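Local coordinates for protein MB2760 (Mycobacterium tuberculosis, PDB 2BNG) that hydrolyses long or bulky lipophilic epoxides such as 9,10-epoxystearic acid and cholesterol 5,6-oxide to diols in vitro, its physiological substrates being unidentified, at residues 68-80 with 89-101. Residues are numbered along the deposited sequence; the frame is centred on the assembly and turned at random.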
ATOM      1  N   GLN C  68      12.897  41.188 -17.795  1.00 45.85           N
ATOM      2  CA  GLN C  68      13.544  40.445 -16.748  1.00 45.77           C
ATOM      3  C   GLN C  68      14.316  41.355 -15.788  1.00 46.22           C
ATOM      4  O   GLN C  68      15.128  42.182 -16.220  1.00 46.64           O
ATOM      5  CB  GLN C  68      14.515  39.532 -17.444  1.00 46.31           C
ATOM      6  CG  GLN C  68      14.690  38.259 -16.838  1.00 47.31           C
ATOM      7  CD  GLN C  68      15.773  38.199 -15.876  1.00 49.55           C
ATOM      8  OE1 GLN C  68      15.692  37.480 -14.943  1.00 48.61           O
ATOM      9  NE2 GLN C  68      16.814  38.911 -16.098  1.00 50.30           N
ATOM     10  N   GLY C  69      14.070  41.202 -14.486  1.00 45.47           N
ATOM     11  CA  GLY C  69      14.746  42.045 -13.491  1.00 45.98           C
ATOM     12  C   GLY C  69      14.117  43.424 -13.263  1.00 45.79           C
ATOM     13  O   GLY C  69      14.549  44.158 -12.390  1.00 46.43           O
ATOM     14  N   ARG C  70      13.092  43.775 -14.037  1.00 44.83           N
ATOM     15  CA  ARG C  70      12.376  45.045 -13.846  1.00 45.24           C
ATOM     16  C   ARG C  70      10.943  44.860 -13.471  1.00 43.39           C
ATOM     17  O   ARG C  70      10.411  45.568 -12.635  1.00 43.61           O
ATOM     18  CB  ARG C  70      12.354  45.845 -15.129  1.00 46.17           C
ATOM     19  CG  ARG C  70      13.577  46.547 -15.355  1.00 49.63           C
ATOM     20  CD  ARG C  70      14.113  46.143 -16.582  1.00 53.71           C
ATOM     21  NE  ARG C  70      15.172  47.011 -17.060  1.00 59.64           N
ATOM     22  CZ  ARG C  70      16.447  46.949 -16.676  1.00 62.67           C
ATOM     23  NH1 ARG C  70      16.863  46.088 -15.749  1.00 62.55           N
ATOM     24  NH2 ARG C  70      17.324  47.770 -17.222  1.00 64.26           N
ATOM     25  N   VAL C  71      10.291  43.947 -14.157  1.00 41.80           N
ATOM     26  CA  VAL C  71       8.954  43.568 -13.772  1.00 40.25           C
ATOM     27  C   VAL C  71       8.815  42.050 -13.827  1.00 39.21           C
ATOM     28  O   VAL C  71       9.092  41.433 -14.855  1.00 39.59           O
ATOM     29  CB  VAL C  71       7.879  44.340 -14.598  1.00 39.73           C
ATOM     30  CG1 VAL C  71       8.304  44.503 -16.000  1.00 40.12           C
ATOM     31  CG2 VAL C  71       6.535  43.654 -14.538  1.00 38.98           C
ATOM     32  N   GLY C  72       8.420  41.456 -12.706  1.00 38.27           N
ATOM     33  CA  GLY C  72       8.132  40.025 -12.653  1.00 37.45           C
ATOM     34  C   GLY C  72       6.662  39.774 -12.941  1.00 36.85           C
ATOM     35  O   GLY C  72       5.820  40.668 -12.758  1.00 36.81           O
ATOM     36  N   PHE C  73       6.343  38.566 -13.394  1.00 36.02           N
ATOM     37  CA  PHE C  73       4.955  38.202 -13.621  1.00 35.70           C
ATOM     38  C   PHE C  73       4.573  36.996 -12.795  1.00 35.05           C
ATOM     39  O   PHE C  73       5.367  36.084 -12.637  1.00 34.92           O
ATOM     40  CB  PHE C  73       4.686  37.904 -15.115  1.00 36.13           C
ATOM     41  CG  PHE C  73       5.343  38.880 -16.073  1.00 37.57           C
ATOM     42  CD1 PHE C  73       4.965  40.212 -16.095  1.00 39.26           C
ATOM     43  CD2 PHE C  73       6.318  38.443 -16.973  1.00 40.13           C
ATOM     44  CE1 PHE C  73       5.558  41.106 -16.984  1.00 40.92           C
ATOM     45  CE2 PHE C  73       6.928  39.332 -17.871  1.00 40.35           C
ATOM     46  CZ  PHE C  73       6.545  40.663 -17.873  1.00 40.15           C
ATOM     47  N   GLU C  74       3.354  37.009 -12.266  1.00 34.96           N
ATOM     48  CA  GLU C  74       2.730  35.800 -11.749  1.00 36.10           C
ATOM     49  C   GLU C  74       1.409  35.524 -12.477  1.00 35.36           C
ATOM     50  O   GLU C  74       0.691  36.452 -12.910  1.00 35.25           O
ATOM     51  CB  GLU C  74       2.557  35.846 -10.232  1.00 36.34           C
ATOM     52  CG  GLU C  74       3.891  35.686  -9.475  1.00 39.00           C
ATOM     53  CD  GLU C  74       3.767  35.874  -7.970  1.00 42.62           C
ATOM     54  OE1 GLU C  74       2.643  35.759  -7.419  1.00 46.05           O
ATOM     55  OE2 GLU C  74       4.803  36.131  -7.316  1.00 46.10           O
ATOM     56  N   VAL C  75       1.118  34.242 -12.659  1.00 34.90           N
ATOM     57  CA  VAL C  75      -0.076  33.840 -13.363  1.00 33.99           C
ATOM     58  C   VAL C  75      -0.663  32.657 -12.638  1.00 34.04           C
ATOM     59  O   VAL C  75       0.004  31.676 -12.358  1.00 34.49           O
ATOM     60  CB  VAL C  75       0.185  33.481 -14.847  1.00 34.08           C
ATOM     61  CG1 VAL C  75      -1.134  33.103 -15.542  1.00 33.49           C
ATOM     62  CG2 VAL C  75       0.857  34.658 -15.592  1.00 33.80           C
ATOM     63  N   LYS C  76      -1.926  32.777 -12.295  1.00 33.63           N
ATOM     64  CA  LYS C  76      -2.630  31.690 -11.707  1.00 33.58           C
ATOM     65  C   LYS C  76      -3.853  31.477 -12.597  1.00 32.79           C
ATOM     66  O   LYS C  76      -4.674  32.386 -12.771  1.00 32.15           O
ATOM     67  CB  LYS C  76      -2.957  32.061 -10.267  1.00 34.15           C
ATOM     68  CG  LYS C  76      -3.950  31.200  -9.575  1.00 36.83           C
ATOM     69  CD  LYS C  76      -3.487  29.828  -9.364  1.00 41.24           C
ATOM     70  CE  LYS C  76      -4.256  29.220  -8.185  1.00 44.86           C
ATOM     71  NZ  LYS C  76      -4.769  27.881  -8.433  1.00 45.79           N
ATOM     72  N   ILE C  77      -3.926  30.292 -13.210  1.00 32.22           N
ATOM     73  CA  ILE C  77      -5.035  29.950 -14.099  1.00 31.30           C
ATOM     74  C   ILE C  77      -6.089  29.230 -13.271  1.00 31.60           C
ATOM     75  O   ILE C  77      -5.806  28.187 -12.701  1.00 32.29           O
ATOM     76  CB  ILE C  77      -4.558  29.047 -15.292  1.00 31.69           C
ATOM     77  CG1 ILE C  77      -3.343  29.673 -16.015  1.00 30.31           C
ATOM     78  CG2 ILE C  77      -5.737  28.770 -16.261  1.00 30.99           C
ATOM     79  CD1 ILE C  77      -2.638  28.729 -17.040  1.00 30.79           C
ATOM     80  N   HIS C  78      -7.287  29.795 -13.187  1.00 31.26           N
ATOM     81  CA  HIS C  78      -8.398  29.167 -12.458  1.00 31.95           C
ATOM     82  C   HIS C  78      -9.173  28.165 -13.315  1.00 32.31           C
ATOM     83  O   HIS C  78      -9.577  27.109 -12.832  1.00 33.30           O
ATOM     84  CB  HIS C  78      -9.356  30.231 -11.911  1.00 32.08           C
ATOM     85  CG  HIS C  78      -8.672  31.312 -11.127  1.00 32.96           C
ATOM     86  ND1 HIS C  78      -8.117  31.098  -9.877  1.00 33.28           N
ATOM     87  CD2 HIS C  78      -8.455  32.620 -11.413  1.00 31.58           C
ATOM     88  CE1 HIS C  78      -7.574  32.220  -9.439  1.00 32.93           C
ATOM     89  NE2 HIS C  78      -7.763  33.158 -10.353  1.00 32.35           N
ATOM     90  N   ARG C  79      -9.389  28.522 -14.579  1.00 31.40           N
ATOM     91  CA  ARG C  79     -10.093  27.687 -15.545  1.00 31.66           C
ATOM     92  C   ARG C  79      -9.489  27.949 -16.910  1.00 31.06           C
ATOM     93  O   ARG C  79      -9.055  29.079 -17.191  1.00 29.72           O
ATOM     94  CB  ARG C  79     -11.588  28.010 -15.574  1.00 31.75           C
ATOM     95  CG  ARG C  79     -12.338  27.709 -14.251  1.00 33.25           C
ATOM     96  CD  ARG C  79     -13.758  28.227 -14.338  1.00 34.78           C
ATOM     97  NE  ARG C  79     -14.615  27.893 -13.190  1.00 36.72           N
ATOM     98  CZ  ARG C  79     -14.634  28.587 -12.055  1.00 37.48           C
ATOM     99  NH1 ARG C  79     -13.863  29.550 -11.908  1.00 35.42           N
ATOM    100  NH2 ARG C  79     -15.385  28.359 -11.033  1.00 38.79           N
ATOM    101  N   ILE C  80      -9.452  26.895 -17.727  1.00 31.56           N
ATOM    102  CA  ILE C  80      -8.906  26.926 -19.069  1.00 31.31           C
ATOM    103  C   ILE C  80      -9.636  25.876 -19.902  1.00 32.93           C
ATOM    104  O   ILE C  80      -9.884  24.791 -19.425  1.00 34.21           O
ATOM    105  CB  ILE C  80      -7.357  26.684 -19.059  1.00 31.49           C
ATOM    106  CG1 ILE C  80      -6.793  26.712 -20.494  1.00 30.59           C
ATOM    107  CG2 ILE C  80      -6.981  25.392 -18.260  1.00 29.35           C
ATOM    108  CD1 ILE C  80      -5.279  26.865 -20.570  1.00 30.58           C
ATOM    109  N   THR C  89      -9.099  31.369 -21.059  1.00 28.08           N
ATOM    110  CA  THR C  89      -8.358  31.315 -19.844  1.00 27.72           C
ATOM    111  C   THR C  89      -8.975  32.300 -18.819  1.00 27.31           C
ATOM    112  O   THR C  89      -9.285  33.439 -19.153  1.00 27.50           O
ATOM    113  CB  THR C  89      -6.906  31.585 -20.320  1.00 28.41           C
ATOM    114  OG1 THR C  89      -5.965  30.716 -19.770  1.00 29.87           O
ATOM    115  CG2 THR C  89      -6.420  32.789 -20.082  1.00 25.49           C
ATOM    116  N   GLU C  90      -9.247  31.829 -17.599  1.00 27.11           N
ATOM    117  CA  GLU C  90      -9.682  32.704 -16.498  1.00 26.59           C
ATOM    118  C   GLU C  90      -8.548  32.714 -15.487  1.00 26.30           C
ATOM    119  O   GLU C  90      -8.198  31.663 -14.938  1.00 27.06           O
ATOM    120  CB  GLU C  90     -10.985  32.211 -15.846  1.00 27.25           C
ATOM    121  CG  GLU C  90     -11.515  33.141 -14.738  1.00 27.19           C
ATOM    122  CD  GLU C  90     -12.532  32.492 -13.766  1.00 29.04           C
ATOM    123  OE1 GLU C  90     -12.568  31.250 -13.606  1.00 30.78           O
ATOM    124  OE2 GLU C  90     -13.297  33.241 -13.128  1.00 29.10           O
ATOM    125  N   ARG C  91      -7.939  33.877 -15.274  1.00 25.60           N
ATOM    126  CA  ARG C  91      -6.726  33.963 -14.470  1.00 25.89           C
ATOM    127  C   ARG C  91      -6.741  35.100 -13.461  1.00 26.57           C
ATOM    128  O   ARG C  91      -7.561  36.022 -13.523  1.00 27.14           O
ATOM    129  CB  ARG C  91      -5.450  34.117 -15.345  1.00 25.27           C
ATOM    130  CG  ARG C  91      -5.591  33.736 -16.786  1.00 25.21           C
ATOM    131  CD  ARG C  91      -4.272  33.578 -17.487  1.00 24.77           C
ATOM    132  NE  ARG C  91      -3.519  34.808 -17.689  1.00 23.31           N
ATOM    133  CZ  ARG C  91      -3.464  35.503 -18.834  1.00 25.21           C
ATOM    134  NH1 ARG C  91      -4.154  35.114 -19.915  1.00 23.06           N
ATOM    135  NH2 ARG C  91      -2.692  36.610 -18.912  1.00 22.30           N
ATOM    136  N   THR C  92      -5.808  35.004 -12.521  1.00 27.25           N
ATOM    137  CA  THR C  92      -5.350  36.128 -11.731  1.00 27.85           C
ATOM    138  C   THR C  92      -3.884  36.332 -12.109  1.00 27.62           C
ATOM    139  O   THR C  92      -3.088  35.396 -12.086  1.00 27.68           O
ATOM    140  CB  THR C  92      -5.473  35.854 -10.225  1.00 28.67           C
ATOM    141  OG1 THR C  92      -6.839  35.534  -9.898  1.00 30.79           O
ATOM    142  CG2 THR C  92      -5.082  37.073  -9.437  1.00 28.48           C
ATOM    143  N   ASP C  93      -3.543  37.554 -12.501  1.00 27.26           N
ATOM    144  CA  ASP C  93      -2.168  37.897 -12.833  1.00 27.44           C
ATOM    145  C   ASP C  93      -1.640  38.850 -11.764  1.00 27.60           C
ATOM    146  O   ASP C  93      -2.411  39.479 -11.044  1.00 27.74           O
ATOM    147  CB  ASP C  93      -2.098  38.575 -14.219  1.00 27.07           C
ATOM    148  CG  ASP C  93      -2.201  37.578 -15.395  1.00 29.84           C
ATOM    149  OD1 ASP C  93      -1.761  37.948 -16.505  1.00 31.90           O
ATOM    150  OD2 ASP C  93      -2.717  36.440 -15.233  1.00 32.09           O
ATOM    151  N   ALA C  94      -0.328  38.971 -11.681  1.00 28.29           N
ATOM    152  CA  ALA C  94       0.299  39.983 -10.852  1.00 29.56           C
ATOM    153  C   ALA C  94       1.519  40.543 -11.566  1.00 30.26           C
ATOM    154  O   ALA C  94       2.290  39.780 -12.139  1.00 29.67           O
ATOM    155  CB  ALA C  94       0.692  39.385  -9.513  1.00 29.66           C
ATOM    156  N   LEU C  95       1.671  41.869 -11.553  1.00 31.55           N
ATOM    157  CA  LEU C  95       2.922  42.500 -11.984  1.00 33.05           C
ATOM    158  C   LEU C  95       3.667  42.951 -10.736  1.00 34.42           C
ATOM    159  O   LEU C  95       3.068  43.531  -9.826  1.00 35.89           O
ATOM    160  CB  LEU C  95       2.692  43.668 -12.956  1.00 33.37           C
ATOM    161  CG  LEU C  95       1.831  43.405 -14.215  1.00 34.57           C
ATOM    162  CD1 LEU C  95       1.585  44.723 -14.952  1.00 35.58           C
ATOM    163  CD2 LEU C  95       2.408  42.352 -15.165  1.00 33.39           C
ATOM    164  N   ILE C  96       4.963  42.654 -10.685  1.00 34.65           N
ATOM    165  CA  ILE C  96       5.804  42.945  -9.530  1.00 35.61           C
ATOM    166  C   ILE C  96       6.922  43.837  -9.987  1.00 36.68           C
ATOM    167  O   ILE C  96       7.670  43.467 -10.880  1.00 36.95           O
ATOM    168  CB  ILE C  96       6.496  41.665  -8.961  1.00 35.84           C
ATOM    169  CG1 ILE C  96       5.630  40.404  -9.185  1.00 35.32           C
ATOM    170  CG2 ILE C  96       7.024  41.903  -7.564  1.00 34.26           C
ATOM    171  CD1 ILE C  96       4.909  39.807  -8.110  1.00 37.35           C
ATOM    172  N   ILE C  97       7.039  45.006  -9.366  1.00 37.93           N
ATOM    173  CA  ILE C  97       8.109  45.950  -9.635  1.00 38.85           C
ATOM    174  C   ILE C  97       8.703  46.258  -8.271  1.00 40.19           C
ATOM    175  O   ILE C  97       8.109  47.000  -7.471  1.00 40.90           O
ATOM    176  CB  ILE C  97       7.568  47.230 -10.321  1.00 39.66           C
ATOM    177  CG1 ILE C  97       6.840  46.870 -11.620  1.00 38.83           C
ATOM    178  CG2 ILE C  97       8.700  48.232 -10.618  1.00 40.26           C
ATOM    179  CD1 ILE C  97       5.655  47.724 -11.902  1.00 39.72           C
ATOM    180  N   GLY C  98       9.863  45.652  -7.994  1.00 40.28           N
ATOM    181  CA  GLY C  98      10.453  45.656  -6.666  1.00 40.83           C
ATOM    182  C   GLY C  98       9.448  45.200  -5.613  1.00 41.15           C
ATOM    183  O   GLY C  98       8.888  44.089  -5.720  1.00 40.11           O
ATOM    184  N   PRO C  99       9.180  46.067  -4.601  1.00 42.18           N
ATOM    185  CA  PRO C  99       8.295  45.677  -3.491  1.00 41.97           C
ATOM    186  C   PRO C  99       6.829  45.957  -3.797  1.00 41.11           C
ATOM    187  O   PRO C  99       5.967  45.583  -3.005  1.00 41.40           O
ATOM    188  CB  PRO C  99       8.762  46.564  -2.336  1.00 43.60           C
ATOM    189  CG  PRO C  99       9.287  47.846  -3.028  1.00 44.44           C
ATOM    190  CD  PRO C  99       9.689  47.455  -4.453  1.00 43.39           C
ATOM    191  N   LEU C 100       6.559  46.614  -4.926  1.00 39.95           N
ATOM    192  CA  LEU C 100       5.192  46.868  -5.373  1.00 38.95           C
ATOM    193  C   LEU C 100       4.603  45.671  -6.133  1.00 37.68           C
ATOM    194  O   LEU C 100       5.152  45.234  -7.151  1.00 37.20           O
ATOM    195  CB  LEU C 100       5.148  48.128  -6.249  1.00 38.81           C
ATOM    196  CG  LEU C 100       3.794  48.489  -6.870  1.00 39.06           C
ATOM    197  CD1 LEU C 100       2.723  48.782  -5.772  1.00 38.52           C
ATOM    198  CD2 LEU C 100       3.915  49.643  -7.896  1.00 38.33           C
ATOM    199  N   ARG C 101       3.486  45.142  -5.638  1.00 37.35           N
ATOM    200  CA  ARG C 101       2.798  44.048  -6.305  1.00 36.08           C
ATOM    201  C   ARG C 101       1.386  44.461  -6.671  1.00 35.45           C
ATOM    202  O   ARG C 101       0.617  44.889  -5.806  1.00 36.30           O
ATOM    203  CB  ARG C 101       2.773  42.817  -5.408  1.00 36.83           C
ATOM    204  CG  ARG C 101       1.869  41.700  -5.894  1.00 36.45           C
ATOM    205  CD  ARG C 101       1.767  40.644  -4.821  1.00 39.93           C
ATOM    206  NE  ARG C 101       1.098  39.474  -5.353  1.00 41.00           N
ATOM    207  CZ  ARG C 101       1.736  38.441  -5.882  1.00 41.67           C
ATOM    208  NH1 ARG C 101       3.060  38.437  -5.905  1.00 41.95           N
ATOM    209  NH2 ARG C 101       1.049  37.418  -6.397  1.00 40.24           N
TER
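Gly72, Glu74 and Lys76 pair with Ile96, Ala94 and Thr92 through two N-H···O bonds each, satisfying the facing amides and carbonyls of two antiparallel strands whose N-to-C directions are 169° apart. The ladder slips by one residue at a classic beta bulge, where His78 N (2.7 Å) and, weakly, Arg79 N both donate to Glu90 O, while Arg79 O takes Glu90 N. At the bulge the His78 side chain points toward the neighbouring strand, and its NE2 shares a hydrogen bond with Thr92 OG1 at 2.6 Å in the ring plane, nearly straight at 169°. The extended side chain of Glu90 offers the syn lone pair of OE1 to Arg79 NH1 at 2.7 Å; Glu90 OE2 is taken by Arg121 and Tyr123 of the second subunit, whose Glu111 also binds Arg79 NH2. Arg101 NH2 makes a salt bridge to Glu74 OE1 (2.5 Å), coming from above the carboxylate plane; Arg101 NE hydrogen-bonds Gln103. On the face shared with Val75, Arg91 grips Asp93 side-on, NE to OD2 (3.1 Å) and NH2 to OD1 (2.9 Å). Arg91 NH2 also bridges to Asp122 of strand 116-123, completing the Asp-Arg-Asp active site characteristic of limonene-1,2-epoxide hydrolases, with Asp93 the proposed proton donor and Asp122 the acceptor.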